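Local atomic coordinates of CheC domain protein (Shewanella loihica PV-4, PDB entry 3IIC), a protein that probably acts in bacterial chemotaxis as a CheX-like member of the CheC family of phosphatases. Residues I60-E64 with T65-E69; E69-N72 with K73-E77; I82-E85 with V86-V90. All coordinates share one frame; numbering follows the deposited sequence.

Contact 1: I60-E64 with T65-E69; sequences ITFEE and TLILE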
loop_
_atom_site.group_PDB
_atom_site.type_symbol
_atom_site.label_atom_id
_atom_site.label_comp_id
_atom_site.label_asym_id
_atom_site.label_seq_id
_atom_site.Cartn_x
_atom_site.Cartn_y
_atom_site.Cartn_z
ATOM N N ILE A 60 -2.613 -7.910 -2.903
ATOM C CA ILE A 60 -3.428 -9.125 -2.804
ATOM C C ILE A 60 -4.590 -8.726 -1.864
ATOM O O ILE A 60 -4.350 -8.405 -0.705
ATOM C CB ILE A 60 -2.682 -10.350 -2.194
ATOM C CG1 ILE A 60 -1.356 -10.682 -2.942
ATOM C CG2 ILE A 60 -3.628 -11.531 -2.190
ATOM C CD1 ILE A 60 -0.489 -11.781 -2.267
ATOM N N THR A 61 -5.815 -8.756 -2.393
ATOM C CA THR A 61 -7.026 -8.348 -1.693
ATOM C C THR A 61 -7.940 -9.553 -1.495
ATOM O O THR A 61 -8.125 -10.338 -2.429
ATOM C CB THR A 61 -7.768 -7.293 -2.542
ATOM O OG1 THR A 61 -6.928 -6.143 -2.659
ATOM C CG2 THR A 61 -9.096 -6.890 -1.915
ATOM N N PHE A 62 -8.508 -9.671 -0.289
ATOM C CA PHE A 62 -9.467 -10.738 0.067
ATOM C C PHE A 62 -10.812 -10.195 0.486
ATOM O O PHE A 62 -10.886 -9.167 1.154
ATOM C CB PHE A 62 -8.958 -11.541 1.260
ATOM C CG PHE A 62 -7.698 -12.283 0.999
ATOM C CD1 PHE A 62 -6.458 -11.660 1.191
ATOM C CD2 PHE A 62 -7.731 -13.589 0.537
ATOM C CE1 PHE A 62 -5.263 -12.359 0.949
ATOM C CE2 PHE A 62 -6.542 -14.295 0.279
ATOM C CZ PHE A 62 -5.318 -13.687 0.482
ATOM N N GLU A 63 -11.878 -10.913 0.103
ATOM C CA GLU A 63 -13.237 -10.680 0.655
ATOM C C GLU A 63 -13.167 -11.243 2.081
ATOM O O GLU A 63 -12.398 -12.175 2.334
ATOM C CB GLU A 63 -14.332 -11.379 -0.178
ATOM C CG GLU A 63 -14.492 -10.739 -1.565
ATOM C CD GLU A 63 -15.563 -11.388 -2.439
ATOM O OE1 GLU A 63 -15.856 -12.599 -2.307
ATOM O OE2 GLU A 63 -16.089 -10.673 -3.300
ATOM N N GLU A 64 -13.904 -10.644 3.017
ATOM C CA GLU A 64 -13.865 -11.083 4.410
ATOM C C GLU A 64 -14.126 -12.592 4.593
ATOM O O GLU A 64 -13.371 -13.254 5.292
ATOM C CB GLU A 64 -14.841 -10.257 5.288
ATOM C CG GLU A 64 -14.870 -10.741 6.755
ATOM C CD GLU A 64 -15.642 -9.843 7.697
ATOM O OE1 GLU A 64 -16.469 -10.379 8.444
ATOM O OE2 GLU A 64 -15.423 -8.625 7.717
ATOM N N THR A 65 -15.173 -13.132 3.971
ATOM C CA THR A 65 -15.532 -14.559 4.136
ATOM C C THR A 65 -14.394 -15.507 3.732
ATOM O O THR A 65 -14.195 -16.529 4.370
ATOM C CB THR A 65 -16.824 -14.953 3.373
ATOM O OG1 THR A 65 -16.674 -14.571 2.006
ATOM C CG2 THR A 65 -18.075 -14.276 3.959
ATOM N N LEU A 66 -13.633 -15.138 2.701
ATOM C CA LEU A 66 -12.518 -15.950 2.224
ATOM C C LEU A 66 -11.351 -15.973 3.211
ATOM O O LEU A 66 -10.856 -17.045 3.525
ATOM C CB LEU A 66 -12.033 -15.481 0.835
ATOM C CG LEU A 66 -10.786 -16.200 0.272
ATOM C CD1 LEU A 66 -10.917 -17.750 0.299
ATOM C CD2 LEU A 66 -10.415 -15.669 -1.119
ATOM N N ILE A 67 -10.907 -14.802 3.673
ATOM C CA ILE A 67 -9.769 -14.725 4.594
ATOM C C ILE A 67 -10.091 -15.324 5.949
ATOM O O ILE A 67 -9.212 -15.936 6.552
ATOM C CB ILE A 67 -9.172 -13.281 4.727
ATOM C CG1 ILE A 67 -7.777 -13.329 5.354
ATOM C CG2 ILE A 67 -10.147 -12.317 5.465
ATOM C CD1 ILE A 67 -6.745 -14.157 4.545
ATOM N N LEU A 68 -11.338 -15.167 6.418
ATOM C CA LEU A 68 -11.766 -15.805 7.680
ATOM C C LEU A 68 -11.845 -17.346 7.545
ATOM O O LEU A 68 -11.572 -18.039 8.503
ATOM C CB LEU A 68 -13.063 -15.161 8.255
ATOM C CG LEU A 68 -12.984 -13.642 8.574
ATOM C CD1 LEU A 68 -14.265 -13.101 9.286
ATOM C CD2 LEU A 68 -11.753 -13.325 9.419
ATOM N N GLU A 69 -12.196 -17.873 6.367
ATOM C CA GLU A 69 -12.171 -19.331 6.141
ATOM C C GLU A 69 -10.726 -19.860 6.094
ATOM O O GLU A 69 -10.441 -20.955 6.628
ATOM C CB GLU A 69 -12.909 -19.730 4.862
ATOM C CG GLU A 69 -12.947 -21.275 4.638
ATOM C CD GLU A 69 -13.658 -22.062 5.740
ATOM O OE1 GLU A 69 -14.460 -21.470 6.491
ATOM O OE2 GLU A 69 -13.407 -23.282 5.844
#

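Contact 2: E69-N72 with K73-E77; sequences EIMN and KMLGE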
loop_
_atom_site.group_PDB
_atom_site.type_symbol
_atom_site.label_atom_id
_atom_site.label_comp_id
_atom_site.label_asym_id
_atom_site.label_seq_id
_atom_site.Cartn_x
_atom_site.Cartn_y
_atom_site.Cartn_z
ATOM N N GLU A 69 -12.196 -17.873 6.367
ATOM C CA GLU A 69 -12.171 -19.331 6.141
ATOM C C GLU A 69 -10.726 -19.860 6.094
ATOM O O GLU A 69 -10.441 -20.955 6.628
ATOM C CB GLU A 69 -12.909 -19.730 4.862
ATOM C CG GLU A 69 -12.947 -21.275 4.638
ATOM C CD GLU A 69 -13.658 -22.062 5.740
ATOM O OE1 GLU A 69 -14.460 -21.470 6.491
ATOM O OE2 GLU A 69 -13.407 -23.282 5.844
ATOM N N ILE A 70 -9.832 -19.109 5.432
ATOM C CA ILE A 70 -8.410 -19.437 5.419
ATOM C C ILE A 70 -7.946 -19.592 6.888
ATOM O O ILE A 70 -7.363 -20.617 7.237
ATOM C CB ILE A 70 -7.531 -18.398 4.629
ATOM C CG1 ILE A 70 -7.777 -18.514 3.118
ATOM C CG2 ILE A 70 -6.037 -18.674 4.894
ATOM C CD1 ILE A 70 -7.133 -17.403 2.226
HETATM N N MSE A 71 -8.251 -18.593 7.727
HETATM C CA MSE A 71 -7.971 -18.630 9.191
HETATM C C MSE A 71 -8.581 -19.878 9.867
HETATM O O MSE A 71 -7.922 -20.551 10.657
HETATM C CB MSE A 71 -8.534 -17.390 9.895
HETATM C CG MSE A 71 -7.928 -16.033 9.499
HETATM SE SE MSE A 71 -6.284 -15.702 10.338
HETATM C CE MSE A 71 -6.837 -15.919 12.236
ATOM N N ASN A 72 -9.831 -20.181 9.513
ATOM C CA ASN A 72 -10.567 -21.334 10.045
ATOM C C ASN A 72 -9.915 -22.690 9.701
ATOM O O ASN A 72 -9.868 -23.573 10.549
ATOM C CB ASN A 72 -12.030 -21.278 9.548
ATOM C CG ASN A 72 -12.922 -22.335 10.171
ATOM O OD1 ASN A 72 -12.844 -22.612 11.360
ATOM N ND2 ASN A 72 -13.798 -22.907 9.362
ATOM N N LYS A 73 -9.420 -22.827 8.469
ATOM C CA LYS A 73 -8.725 -24.043 8.009
ATOM C C LYS A 73 -7.378 -24.288 8.708
ATOM O O LYS A 73 -6.994 -25.427 8.908
ATOM C CB LYS A 73 -8.567 -24.059 6.475
ATOM C CG LYS A 73 -9.896 -24.258 5.740
ATOM C CD LYS A 73 -9.731 -24.686 4.287
ATOM C CE LYS A 73 -11.095 -24.719 3.555
ATOM N NZ LYS A 73 -12.210 -25.460 4.260
HETATM N N MSE A 74 -6.693 -23.208 9.084
HETATM C CA MSE A 74 -5.410 -23.266 9.798
HETATM C C MSE A 74 -5.576 -23.494 11.307
HETATM O O MSE A 74 -4.865 -24.314 11.887
HETATM C CB MSE A 74 -4.622 -21.967 9.570
HETATM C CG MSE A 74 -4.273 -21.725 8.125
HETATM SE SE MSE A 74 -3.294 -20.154 7.878
HETATM C CE MSE A 74 -1.585 -20.721 8.571
ATOM N N LEU A 75 -6.527 -22.785 11.926
ATOM C CA LEU A 75 -6.712 -22.781 13.397
ATOM C C LEU A 75 -7.863 -23.605 13.956
ATOM O O LEU A 75 -7.898 -23.856 15.155
ATOM C CB LEU A 75 -6.851 -21.321 13.881
ATOM C CG LEU A 75 -5.681 -20.367 13.569
ATOM C CD1 LEU A 75 -6.077 -18.919 13.910
ATOM C CD2 LEU A 75 -4.378 -20.777 14.273
ATOM N N GLY A 76 -8.788 -24.044 13.105
ATOM C CA GLY A 76 -9.977 -24.772 13.568
ATOM C C GLY A 76 -11.167 -23.896 13.961
ATOM O O GLY A 76 -12.198 -24.440 14.297
ATOM N N GLU A 77 -11.037 -22.558 13.914
ATOM C CA GLU A 77 -12.137 -21.621 14.239
ATOM C C GLU A 77 -12.063 -20.248 13.510
ATOM O O GLU A 77 -10.979 -19.654 13.414
ATOM C CB GLU A 77 -12.207 -21.396 15.747
ATOM C CG GLU A 77 -10.965 -20.769 16.392
ATOM C CD GLU A 77 -11.086 -20.636 17.914
ATOM O OE1 GLU A 77 -10.028 -20.477 18.564
ATOM O OE2 GLU A 77 -12.218 -20.684 18.472
#

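Contact 3: I82-E85 with V86-V90; sequences IDEE and VTDLV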
loop_
_atom_site.group_PDB
_atom_site.type_symbol
_atom_site.label_atom_id
_atom_site.label_comp_id
_atom_site.label_asym_id
_atom_site.label_seq_id
_atom_site.Cartn_x
_atom_site.Cartn_y
_atom_site.Cartn_z
ATOM N N ILE A 82 -12.309 -9.101 10.903
ATOM C CA ILE A 82 -10.911 -8.961 10.494
ATOM C C ILE A 82 -10.193 -8.176 11.588
ATOM O O ILE A 82 -10.416 -6.987 11.730
ATOM C CB ILE A 82 -10.788 -8.310 9.106
ATOM C CG1 ILE A 82 -11.375 -9.247 8.053
ATOM C CG2 ILE A 82 -9.329 -7.997 8.775
ATOM C CD1 ILE A 82 -11.534 -8.590 6.695
ATOM N N ASP A 83 -9.331 -8.869 12.336
ATOM C CA ASP A 83 -8.580 -8.301 13.462
ATOM C C ASP A 83 -7.086 -8.313 13.174
ATOM O O ASP A 83 -6.668 -8.531 12.028
ATOM C CB ASP A 83 -8.971 -9.011 14.795
ATOM C CG ASP A 83 -8.733 -10.508 14.783
ATOM O OD1 ASP A 83 -8.056 -11.074 13.873
ATOM O OD2 ASP A 83 -9.276 -11.137 15.710
ATOM N N GLU A 84 -6.291 -8.034 14.203
ATOM C CA GLU A 84 -4.856 -8.015 14.097
ATOM C C GLU A 84 -4.295 -9.375 13.692
ATOM O O GLU A 84 -3.342 -9.391 12.909
ATOM C CB GLU A 84 -4.200 -7.521 15.379
ATOM C CG GLU A 84 -2.786 -7.013 15.156
ATOM C CD GLU A 84 -2.026 -6.765 16.450
ATOM O OE1 GLU A 84 -1.611 -5.599 16.660
ATOM O OE2 GLU A 84 -1.840 -7.726 17.245
ATOM N N GLU A 85 -4.839 -10.494 14.206
ATOM C CA GLU A 85 -4.377 -11.849 13.802
ATOM C C GLU A 85 -4.497 -11.973 12.289
ATOM O O GLU A 85 -3.565 -12.404 11.623
ATOM C CB GLU A 85 -5.176 -13.021 14.434
ATOM C CG GLU A 85 -4.796 -13.455 15.836
ATOM C CD GLU A 85 -5.118 -14.947 16.089
ATOM O OE1 GLU A 85 -6.204 -15.444 15.705
ATOM O OE2 GLU A 85 -4.263 -15.637 16.673
ATOM N N VAL A 86 -5.671 -11.586 11.765
ATOM C CA VAL A 86 -5.963 -11.644 10.322
ATOM C C VAL A 86 -5.038 -10.726 9.506
ATOM O O VAL A 86 -4.521 -11.147 8.438
ATOM C CB VAL A 86 -7.471 -11.308 9.998
ATOM C CG1 VAL A 86 -7.724 -11.413 8.503
ATOM C CG2 VAL A 86 -8.438 -12.228 10.769
ATOM N N THR A 87 -4.816 -9.499 9.985
ATOM C CA THR A 87 -3.936 -8.550 9.276
ATOM C C THR A 87 -2.478 -9.027 9.334
ATOM O O THR A 87 -1.747 -8.877 8.330
ATOM C CB THR A 87 -4.042 -7.088 9.740
ATOM O OG1 THR A 87 -3.525 -6.964 11.059
ATOM C CG2 THR A 87 -5.472 -6.566 9.648
ATOM N N ASP A 88 -2.048 -9.608 10.465
ATOM C CA ASP A 88 -0.698 -10.240 10.509
ATOM C C ASP A 88 -0.525 -11.351 9.440
ATOM O O ASP A 88 0.538 -11.476 8.850
ATOM C CB ASP A 88 -0.378 -10.868 11.866
ATOM C CG ASP A 88 -0.097 -9.865 12.950
ATOM O OD1 ASP A 88 0.101 -8.652 12.710
ATOM O OD2 ASP A 88 -0.025 -10.352 14.076
ATOM N N LEU A 89 -1.583 -12.142 9.224
ATOM C CA LEU A 89 -1.564 -13.257 8.257
ATOM C C LEU A 89 -1.473 -12.774 6.797
ATOM O O LEU A 89 -0.732 -13.345 5.974
ATOM C CB LEU A 89 -2.808 -14.131 8.475
ATOM C CG LEU A 89 -2.986 -15.471 7.759
ATOM C CD1 LEU A 89 -3.485 -15.308 6.377
ATOM C CD2 LEU A 89 -1.712 -16.295 7.840
ATOM N N VAL A 90 -2.251 -11.724 6.497
ATOM C CA VAL A 90 -2.272 -11.106 5.184
ATOM C C VAL A 90 -0.882 -10.532 4.856
ATOM O O VAL A 90 -0.418 -10.728 3.740
ATOM C CB VAL A 90 -3.452 -10.077 5.054
ATOM C CG1 VAL A 90 -3.359 -9.263 3.759
ATOM C CG2 VAL A 90 -4.811 -10.825 5.147
#

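Contact 1: I60-E64 with T65-E69
Leu66 is the first residue of the helix to meet Phe62, the last residue of strand 54-62: its CD2 lies at the ring's edge, near the ring plane, 3.8 Å from Phe62 CD2. The amide of Leu66 also makes a weak, bent bond of 3.2 Å to Glu63 O. Ile67 then covers a face of the same ring. With CG1 anti to the backbone N (chi1 -163°), its side chain reaches back over the ring, and Ile67 CD1 stands 4.0 Å from the Phe62 ring centroid, 4° off the normal, a CH-pi contact. Strand 54-62 passes here directly into helix 64-75, with Glu63 at the N-cap position; its carboxylate is bound by Thr146 N, while its carbonyl takes a second weak but nearly straight bond from Ile67 N. Replacing Phe62 by an alanine would probably leave Ile67 CD1 and Leu66 CD2 without the surface they pack on and open a gap between strand and helix. Leu68 N then donates to Glu64 O at 3.0 Å, without the weakness of the two bonds before it. Beyond it Leu68 CD1 rests on the aliphatic part of the extended Glu64 chain, 3.5 Å from Glu64 CG.

Contact 2: E69-N72 with K73-E77
Glu69 and Lys73, one turn apart near the end of helix 64-75, form an i to i+4 salt bridge, with Lys73 NZ 2.9 Å from Glu69 OE2. The ammonium uses the anti lone pair of OE2, on the side away from the other carboxylate oxygen. Both chains bend to achieve this: Glu69 turns at chi2, and Lys73, extended as far as CE, folds at its last torsion (-49°). On the helix flank that faces Glu85 and Val86 of helix 84-107, the selenomethionine Met71 lies side by side with Leu75, and Met71 CE comes 3.5 Å from Leu75 CD1. Ile70 CG2 and the selenium of Met74 touch more loosely, beside Ala22 of helix 4-22.

A second shell positions these groups. Asn72 ND2 reaches Glu69 OE1 at 3.3 Å from above the carboxylate plane, so each oxygen of Glu69 has its own partner, which should restrict rotation of the carboxylate. Lys73 NZ has a further, weak bond to Tyr144 OH. Along the backbone, Lys73 N and Leu75 N bond to Glu69 O and Met71 O, respectively. The helix ends where Gly76 takes positive phi (87°), a conformation in which any side chain would collide with the carbonyl oxygen of Leu75. Gly76 N still closes a turn, donating to Asn72 O at 2.8 Å with the donor tilted 34° from the carbonyl plane.

Contact 3: I82-E85 with V86-V90
Asp83 is the N-cap residue of helix 84-107, and its side chain makes the capping bond to Val86 N. Asp83 OD1 lies 3.2 Å from Val86 N and is met nearly along its C-O axis, with an N-H...O angle of 164°. The carboxylate turns back to the helix because CG sits between the backbone N and the carbonyl carbon (chi1 58°). The same oxygen also lies 3.3 Å from Val86 CG2, so the cap rests against the valine as well as on its amide.

Among the main-chain bonds, Thr87 N donates to Asp83 O at 2.9 Å, and Leu89 N follows to Glu85 O. Glu84 O is gripped twice, by Asp88 N at 2.8 Å and by Thr87 OG1 at 3.1 Å, both from the same face of its plane. Thr87 thus folds its hydroxyl back on the preceding turn, a common way for threonine to be satisfied within a helix.

Apolar contact is supplied by Ile82, just ahead of the cap, which crosses Val86 at about a right angle and brings CG2 to 3.8 Å from Val86 CG1.

Charge is less favourable between Glu84 and Asp88, whose OE2 and OD2 approach to 4.5 Å. Lys130 of the second subunit probably eases this, since it forms a salt bridge with Asp88 OD1; it also bonds to Thr87 OG1 and packs on Glu84.

The helix start lies at the subunit interface on one side; elsewhere Val86 packs on Ile67 and Leu68 of helix 64-75, Thr87 on Val119 and Ser121 of strand 113-122, and Ile82, just before the helix, on Val43 of strand 43-51.

Overall arrangement
Contact 1 starts helix 64-75, contact 2 ends it and contact 3 starts helix 84-107. The first two share Glu69, have centres about 12 Å apart and also meet where Phe62 CE2 lies 3.7 Å from Ile70 CD1. Contact 3 is about 10 Å from contact 1, centre to centre, and Ile67 spans the two helices, with Ile67 CG1 3.9 Å from Val90 CG2 and Ile67 CD1 equally close to Leu89 CD1. Toward contact 2, about 12 Å away between centres, Met71 CE approaches Glu85 OE1 at 3.6 Å. A bound 1,2-ethanediol, probably from crystallisation, lies about 4 Å from the Met74 side chain.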